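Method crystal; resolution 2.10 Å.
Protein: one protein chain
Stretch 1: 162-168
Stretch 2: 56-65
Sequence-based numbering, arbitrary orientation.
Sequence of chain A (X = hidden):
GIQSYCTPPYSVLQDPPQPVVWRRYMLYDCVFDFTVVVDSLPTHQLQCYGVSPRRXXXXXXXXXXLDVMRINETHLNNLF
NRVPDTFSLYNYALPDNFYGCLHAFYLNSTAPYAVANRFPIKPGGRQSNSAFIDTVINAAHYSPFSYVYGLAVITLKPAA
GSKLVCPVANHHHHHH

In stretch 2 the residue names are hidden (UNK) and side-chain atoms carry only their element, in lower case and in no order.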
# COMPACT_ATOMS: atom_id res chain seq x y z
N SER A 162 -4.43 -14.77 21.41
CA SER A 162 -3.69 -13.63 21.95
C SER A 162 -2.72 -13.07 20.92
O SER A 162 -2.69 -13.53 19.77
CB SER A 162 -2.95 -14.03 23.22
OG SER A 162 -2.74 -15.43 23.27
N LYS A 163 -1.94 -12.07 21.33
CA LYS A 163 -0.99 -11.40 20.45
C LYS A 163 -1.69 -10.84 19.22
O LYS A 163 -1.66 -11.43 18.14
CB LYS A 163 0.14 -12.34 20.05
CG LYS A 163 0.86 -12.96 21.23
CD LYS A 163 1.65 -14.19 20.81
CE LYS A 163 2.13 -14.98 22.02
NZ LYS A 163 2.75 -16.27 21.62
N LEU A 164 -2.34 -9.69 19.40
CA LEU A 164 -3.10 -9.06 18.34
C LEU A 164 -2.57 -7.67 18.04
O LEU A 164 -1.74 -7.13 18.79
CB LEU A 164 -4.58 -8.98 18.72
CG LEU A 164 -5.26 -10.28 19.14
CD1 LEU A 164 -6.70 -10.02 19.56
CD2 LEU A 164 -5.20 -11.31 18.02
N VAL A 165 -3.04 -7.08 16.95
CA VAL A 165 -2.78 -5.68 16.65
C VAL A 165 -4.02 -4.87 17.01
O VAL A 165 -5.06 -4.99 16.35
CB VAL A 165 -2.42 -5.46 15.17
CG1 VAL A 165 -2.11 -3.99 14.93
CG2 VAL A 165 -1.24 -6.33 14.78
N CYS A 166 -3.92 -4.05 18.05
CA CYS A 166 -5.08 -3.29 18.51
C CYS A 166 -4.91 -1.78 18.32
O CYS A 166 -3.82 -1.25 18.51
CB CYS A 166 -5.36 -3.60 19.99
SG CYS A 166 -6.09 -5.24 20.27
N PRO A 167 -5.99 -1.09 17.94
CA PRO A 167 -5.94 0.36 17.68
C PRO A 167 -5.82 1.19 18.96
O PRO A 167 -6.14 0.70 20.04
CB PRO A 167 -7.26 0.63 16.98
CG PRO A 167 -8.18 -0.41 17.52
CD PRO A 167 -7.34 -1.64 17.72
N VAL A 168 -5.37 2.44 18.83
CA VAL A 168 -5.33 3.35 19.96
C VAL A 168 -6.60 4.19 20.00
O VAL A 168 -7.22 4.44 18.97
CB VAL A 168 -4.08 4.28 19.92
CG1 VAL A 168 -2.87 3.55 19.38
CG2 VAL A 168 -4.36 5.55 19.12
N UNK A 56 -13.11 -0.50 10.23
CA UNK A 56 -11.69 -0.80 10.05
C UNK A 56 -10.82 -0.54 11.28
O UNK A 56 -10.20 -1.45 11.82
c UNK A 56 -11.14 0.01 8.87
c UNK A 56 -8.96 -1.31 8.68
c UNK A 56 -10.04 -0.53 7.95
c UNK A 56 -9.43 0.63 7.16
N UNK A 57 -10.78 0.72 11.71
CA UNK A 57 -9.84 1.14 12.74
C UNK A 57 -10.39 1.00 14.16
O UNK A 57 -9.83 1.55 15.10
c UNK A 57 -9.43 2.59 12.49
N UNK A 58 -11.49 0.26 14.31
CA UNK A 58 -12.16 0.17 15.60
C UNK A 58 -11.94 -1.17 16.30
O UNK A 58 -12.27 -1.31 17.48
o UNK A 58 -14.28 -0.67 14.77
c UNK A 58 -13.66 0.41 15.44
N UNK A 59 -11.41 -2.15 15.59
CA UNK A 59 -11.25 -3.48 16.16
C UNK A 59 -9.82 -4.01 16.05
O UNK A 59 -8.96 -3.37 15.45
c UNK A 59 -12.20 -4.45 13.99
c UNK A 59 -13.29 -7.00 13.90
c UNK A 59 -12.22 -4.46 15.51
s UNK A 59 -13.59 -5.35 13.27
N UNK A 60 -9.59 -5.18 16.64
CA UNK A 60 -8.26 -5.78 16.65
C UNK A 60 -8.11 -6.82 15.54
O UNK A 60 -9.10 -7.29 14.99
c UNK A 60 -7.98 -6.43 18.01
s UNK A 60 -7.92 -5.27 19.39
N UNK A 61 -6.87 -7.16 15.22
CA UNK A 61 -6.60 -8.11 14.14
C UNK A 61 -5.48 -9.07 14.51
O UNK A 61 -4.70 -8.81 15.43
c UNK A 61 -9.34 -4.69 11.57
c UNK A 61 -6.25 -7.36 12.86
c UNK A 61 -8.29 -4.21 12.32
c UNK A 61 -7.30 -5.07 12.73
o UNK A 61 -10.34 -3.84 11.16
c UNK A 61 -9.41 -6.03 11.23
c UNK A 61 -8.41 -6.88 11.65
c UNK A 61 -7.34 -6.42 12.40
N UNK A 62 -5.40 -10.19 13.78
CA UNK A 62 -4.33 -11.15 13.97
C UNK A 62 -3.00 -10.57 13.55
O UNK A 62 -1.97 -10.83 14.17
N UNK A 63 -3.03 -9.76 12.49
CA UNK A 63 -1.86 -9.05 12.00
C UNK A 63 -2.29 -8.00 10.98
O UNK A 63 -3.35 -8.13 10.36
c UNK A 63 -0.86 -10.01 11.36
o UNK A 63 -1.28 -10.40 10.07
N UNK A 64 -1.47 -6.97 10.81
CA UNK A 64 -1.77 -5.93 9.84
C UNK A 64 -0.54 -5.65 8.97
O UNK A 64 0.55 -5.48 9.48
c UNK A 64 -2.22 -4.61 10.52
c UNK A 64 -3.50 -4.83 11.30
c UNK A 64 -2.40 -3.51 9.48
N UNK A 65 -0.73 -5.62 7.65
CA UNK A 65 0.37 -5.32 6.75
C UNK A 65 0.10 -4.03 5.98
O UNK A 65 -1.00 -3.84 5.46
c UNK A 65 0.61 -6.47 5.75
c UNK A 65 1.82 -6.17 4.88
o UNK A 65 0.84 -7.68 6.48
O HOH W 1 -0.57 -9.95 16.37
O HOH W 2 -2.29 -13.51 15.66

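Position 56 carries four carbons forked at the second, with none of them reaching stretch 1. A fork one carbon beyond CB marks leucine, and Leu56 is buried away from this contact.

Position 57 has a single carbon, so it is alanine. What Ala57 offers is its backbone: its O lies 3.3 Å from CB of Pro167.

At position 58 one carbon leads to one oxygen, the pattern of serine. The CA-to-CB bond of Ser58 points away, and CG of Pro167 rests 4.0 Å from its backbone C.

Position 59 bears an unbranched chain of two carbons, a sulfur and a final carbon, which is methionine. Met59 also points away; its backbone O comes within 3.3 Å of Pro167 CD.

Position 60 has one carbon and then a sulfur, and that sulfur sits 2.0 Å from SG of Cys166, a bonding distance. This is cysteine, in a disulfide with chi3 of 114°. CB of Cys60 also meets CD1 of Leu164 at 4.1 Å, and its SG lies 4.0 Å from Pro167 CD, so apolar neighbours pack against the bridge.

Position 61 shows one carbon, then a six-carbon ring bearing an oxygen: tyrosine. The OH of Tyr61 donates a very short 2.5 Å hydrogen bond to O of Leu56, tying the ring back to its own stretch.

Position 62 has no side-chain atoms and is glycine. CD2 of Leu164 approaches CA of Gly62 to 4.1 Å.

Position 63 has one carbon and one oxygen, hence serine. Its CA-to-CB bond points away, while CA of Ser63 lies 3.9 Å from CG2 of Val165.

At position 64 one carbon carries two more, a fork at CB that identifies valine. CG2 of Val64 packs 4.0 Å from CG1 of Val165.

Position 65 has one carbon carrying an oxygen and a carbon: threonine. Thr65 stays out of contact.

The rule here is a short antiparallel pairing locked by a neighbouring covalent bond. Val165 N donates to Tyr61 O at 2.8 Å, and Tyr61 N returns a bond to Val165 O at 3.0 Å; that same carbonyl receives a CA-H...O contact from Cys60 CA at 3.3 Å. One residue along each chain, the disulfide fixes the register. Beyond the pair, a water donates to Gly62 O at 2.8 Å and to Lys163 O at 2.6 Å, bridging two carbonyls that cannot bond each other. Side chains pack around this backbone core: Val165 against Val64, Leu164 against Cys60.

Stretch 2 (56-65) LASMCYGSVT
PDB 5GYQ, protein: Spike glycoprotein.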